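Side-chain contacts in aac(6')-Ii (Enterococcus faecium, PDB 1N71), which acetylates the 6'-amino group of aminoglycosides from acetyl-coenzyme A, a reaction that contributes to antibiotic resistance: residues Glu98-Gly103 / Lys173-Arg178; Thr123-Tyr126 / Asp131-Ala134. One frame throughout, in Å; residues are numbered along the deposited sequence.

Contact 1: residues Glu98-Gly103 / Lys173-Arg178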
# COMPACT_ATOMS: atom_id res chain seq x y z
N GLU A 98 17.97 9.94 -3.92
CA GLU A 98 16.95 10.86 -4.44
C GLU A 98 15.81 11.08 -3.46
O GLU A 98 15.36 12.21 -3.25
CB GLU A 98 16.37 10.33 -5.76
CG GLU A 98 17.34 10.31 -6.94
CD GLU A 98 17.51 11.68 -7.58
OE1 GLU A 98 16.49 12.34 -7.85
OE2 GLU A 98 18.67 12.08 -7.83
N VAL A 99 15.32 10.00 -2.85
CA VAL A 99 14.23 10.11 -1.89
C VAL A 99 14.68 10.94 -0.69
O VAL A 99 13.99 11.85 -0.25
CB VAL A 99 13.77 8.72 -1.41
CG1 VAL A 99 12.74 8.87 -0.29
CG2 VAL A 99 13.18 7.93 -2.57
N ALA A 100 15.86 10.63 -0.18
CA ALA A 100 16.39 11.36 0.97
C ALA A 100 16.46 12.85 0.69
O ALA A 100 16.11 13.66 1.54
CB ALA A 100 17.77 10.84 1.33
N SER A 101 16.92 13.21 -0.51
CA SER A 101 17.07 14.61 -0.88
C SER A 101 15.75 15.37 -0.91
O SER A 101 15.73 16.60 -0.90
CB SER A 101 17.77 14.74 -2.24
OG SER A 101 16.93 14.30 -3.30
N ARG A 102 14.63 14.65 -0.94
CA ARG A 102 13.33 15.29 -0.95
C ARG A 102 12.70 15.29 0.44
O ARG A 102 11.53 15.62 0.60
CB ARG A 102 12.38 14.60 -1.94
CG ARG A 102 12.90 14.60 -3.37
CD ARG A 102 11.79 14.34 -4.37
NE ARG A 102 12.29 14.25 -5.74
CZ ARG A 102 11.52 14.21 -6.82
NH1 ARG A 102 10.20 14.25 -6.69
NH2 ARG A 102 12.07 14.10 -8.02
N GLY A 103 13.48 14.92 1.45
CA GLY A 103 12.97 14.89 2.81
C GLY A 103 12.38 13.54 3.19
O GLY A 103 11.78 13.40 4.26
N LYS A 173 12.68 0.11 4.65
CA LYS A 173 13.98 0.55 5.10
C LYS A 173 13.90 2.05 5.39
O LYS A 173 13.27 2.80 4.64
CB LYS A 173 15.04 0.29 4.02
CG LYS A 173 16.45 0.77 4.38
CD LYS A 173 17.42 0.55 3.22
CE LYS A 173 18.83 1.02 3.57
NZ LYS A 173 19.77 0.85 2.41
N THR A 174 14.49 2.47 6.50
CA THR A 174 14.52 3.89 6.82
C THR A 174 15.90 4.26 6.26
O THR A 174 16.91 3.67 6.63
CB THR A 174 14.40 4.10 8.33
OG1 THR A 174 13.03 3.94 8.71
CG2 THR A 174 14.87 5.49 8.72
N ILE A 175 15.91 5.22 5.35
CA ILE A 175 17.14 5.58 4.65
C ILE A 175 18.08 6.66 5.16
O ILE A 175 19.09 6.95 4.53
CB ILE A 175 16.80 5.90 3.18
CG1 ILE A 175 15.84 7.10 3.12
CG2 ILE A 175 16.14 4.68 2.54
CD1 ILE A 175 15.46 7.50 1.72
N ILE A 176 17.77 7.26 6.30
CA ILE A 176 18.64 8.29 6.85
C ILE A 176 18.81 8.07 8.35
O ILE A 176 18.04 7.33 8.97
CB ILE A 176 18.06 9.71 6.63
CG1 ILE A 176 16.68 9.82 7.26
CG2 ILE A 176 18.00 10.01 5.13
CD1 ILE A 176 16.08 11.22 7.19
N PRO A 177 19.83 8.71 8.94
CA PRO A 177 20.10 8.58 10.37
C PRO A 177 18.92 9.04 11.20
O PRO A 177 18.26 10.03 10.90
CB PRO A 177 21.32 9.47 10.57
CG PRO A 177 22.02 9.38 9.25
CD PRO A 177 20.88 9.50 8.28
N ARG A 178 18.68 8.31 12.28
CA ARG A 178 17.59 8.61 13.18
C ARG A 178 18.01 9.75 14.14
O ARG A 178 19.14 9.79 14.61
CB ARG A 178 17.25 7.33 13.94
CG ARG A 178 16.14 7.42 14.93
CD ARG A 178 15.99 6.10 15.68
NE ARG A 178 15.08 6.29 16.79
CZ ARG A 178 13.76 6.35 16.66
NH1 ARG A 178 13.20 6.21 15.47
NH2 ARG A 178 13.01 6.61 17.73
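Ile175 reaches from just beyond strand 168-174 to the last turn of helix 87-101 and sets its CD1 methyl against Val99, with CD1 to Val99 CG1 at 3.6 Å. Val99 and Ile175 are set nearly perpendicular, and CD1 also lies 3.8 Å from Val99 CB. The same methyl touches the helix backbone, 3.7 Å from Ala100 N, and lies 4.1 Å from Ala100 CB. With CG1 wedged between backbone N and C (chi1 62°) and CD1 trans to CA, the Ile175 side chain spans the gap to the helix. This inner side is tight: Val99 is buried, resting also on Ile107 and Trp71 of the GNAT sheet, while Ile175 shares Ile107 with it.

The outer side is looser. Here Ile176 offers one branch, CG2, to Ala100 CB at 3.9 Å, and the pair lies at the partly exposed margin of the contact. Ile176 also packs on Trp164 of the second subunit. Apart from these contacts, the helix ends in a Schellman motif with Gly103, at positive phi, as its C-prime residue: Gly103 N bonds to Ala100 O at 2.9 Å and Gly104 N to Val99 O. Between helix end and C-terminal segment the side-chain atoms that meet are carbons, most of them methyls, so this junction relies on shape and apolar burial rather than on directional polar bonds.

Contact 2: residues Thr123-Tyr126 / Asp131-Ala134; sequences TDLY and DKVA
The ammonium group of Lys132 is gripped by two oxygens of segment 123-126: NZ donates to Asp124 O at 2.8 Å and to Thr123 OG1 at 3.0 Å. It thus ties helix 129-134 to the loop that leads into it, a loop holding an Asx turn in which Asp124 OD1 accepts from Tyr126 N at 3.0 Å. A weak third bond, to Glu127 O, adds to the hold on NZ. Lys132 is stretched out past CG, which takes NZ across to the loop, and its chain runs past Thr123 in the opposite sense to that side chain. Thr123 OG1 lies anti to its own N (chi1 -179°), turned to the amine. Along the way Lys132 CD passes Leu125 CD2 at 4.3 Å; Leu125 is buried against Val157, Pro159 and Pro167.

The lysine charge is met by two carbonyls, that of Glu127 only weakly, and a hydroxyl, not by the nearby carboxylate: Asp124 OD1 is 6.0 Å from NZ, where it may still contribute a modest electrostatic attraction. The side chain of Tyr126, whose N closes the turn, bonds through OH to Thr174 OG1 of the second subunit. At Asp124 O, NZ approaches from above the carbonyl plane, 41° out of it, with a C=O...N angle of 137°.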
# COMPACT_ATOMS: atom_id res chain seq x y z
N THR A 123 0.87 -21.55 2.98
CA THR A 123 0.73 -21.71 4.42
C THR A 123 -0.26 -20.66 4.91
O THR A 123 -0.38 -19.59 4.30
CB THR A 123 2.07 -21.50 5.15
OG1 THR A 123 1.88 -21.70 6.56
CG2 THR A 123 2.60 -20.08 4.91
N ASP A 124 -0.97 -20.95 5.99
CA ASP A 124 -1.94 -19.99 6.52
C ASP A 124 -1.16 -18.93 7.28
O ASP A 124 -0.66 -19.19 8.38
CB ASP A 124 -2.93 -20.67 7.46
CG ASP A 124 -4.08 -19.76 7.84
OD1 ASP A 124 -3.89 -18.52 7.81
OD2 ASP A 124 -5.17 -20.27 8.18
N LEU A 125 -1.06 -17.74 6.70
CA LEU A 125 -0.30 -16.66 7.32
C LEU A 125 -0.91 -16.01 8.56
O LEU A 125 -0.25 -15.20 9.21
CB LEU A 125 0.03 -15.58 6.29
CG LEU A 125 1.20 -15.96 5.38
CD1 LEU A 125 1.46 -14.84 4.37
CD2 LEU A 125 2.45 -16.20 6.23
N TYR A 126 -2.15 -16.36 8.88
CA TYR A 126 -2.77 -15.80 10.08
C TYR A 126 -2.28 -16.59 11.30
O TYR A 126 -2.42 -16.14 12.45
CB TYR A 126 -4.30 -15.86 9.98
CG TYR A 126 -4.85 -14.84 9.00
CD1 TYR A 126 -4.78 -13.47 9.28
CD2 TYR A 126 -5.40 -15.24 7.78
CE1 TYR A 126 -5.24 -12.53 8.36
CE2 TYR A 126 -5.86 -14.30 6.86
CZ TYR A 126 -5.78 -12.94 7.15
OH TYR A 126 -6.22 -12.01 6.24
N ASP A 131 6.29 -15.34 13.39
CA ASP A 131 7.33 -16.34 13.59
C ASP A 131 7.71 -16.84 12.20
O ASP A 131 8.88 -17.10 11.92
CB ASP A 131 6.84 -17.52 14.43
CG ASP A 131 7.84 -18.67 14.46
OD1 ASP A 131 7.72 -19.59 13.61
OD2 ASP A 131 8.75 -18.66 15.31
N LYS A 132 6.72 -16.95 11.32
CA LYS A 132 6.96 -17.38 9.95
C LYS A 132 7.78 -16.32 9.21
O LYS A 132 8.70 -16.64 8.47
CB LYS A 132 5.64 -17.65 9.24
CG LYS A 132 4.96 -18.93 9.73
CD LYS A 132 3.53 -19.08 9.23
CE LYS A 132 2.93 -20.39 9.74
NZ LYS A 132 1.51 -20.58 9.34
N VAL A 133 7.44 -15.05 9.43
CA VAL A 133 8.17 -13.96 8.79
C VAL A 133 9.63 -13.99 9.23
O VAL A 133 10.54 -13.91 8.40
CB VAL A 133 7.58 -12.58 9.17
CG1 VAL A 133 8.51 -11.46 8.70
CG2 VAL A 133 6.21 -12.40 8.54
N ALA A 134 9.86 -14.14 10.53
CA ALA A 134 11.22 -14.17 11.06
C ALA A 134 12.02 -15.39 10.57
O ALA A 134 13.24 -15.31 10.40
CB ALA A 134 11.18 -14.15 12.60

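How the contacts relate
Contacts 1 and 2 are separate within the chain, their centres 30 Å apart and their nearest atoms about 13 Å apart, and segments 123-126 and 131-134 both fall in the sequence between the two halves of contact 1. The dimer brings their residues together: Tyr126 of one subunit packs on Lys173 of the other, and Arg178 comes near Asp124 of the other subunit in a long, weak ion pair. Both contacts lie away from the coenzyme A pocket, though helix 87-101, whose far end supplies contact 1, carries the coenzyme-binding Gly88 and Thr89 in its first turn. What the two contacts share is therefore the dimer interface.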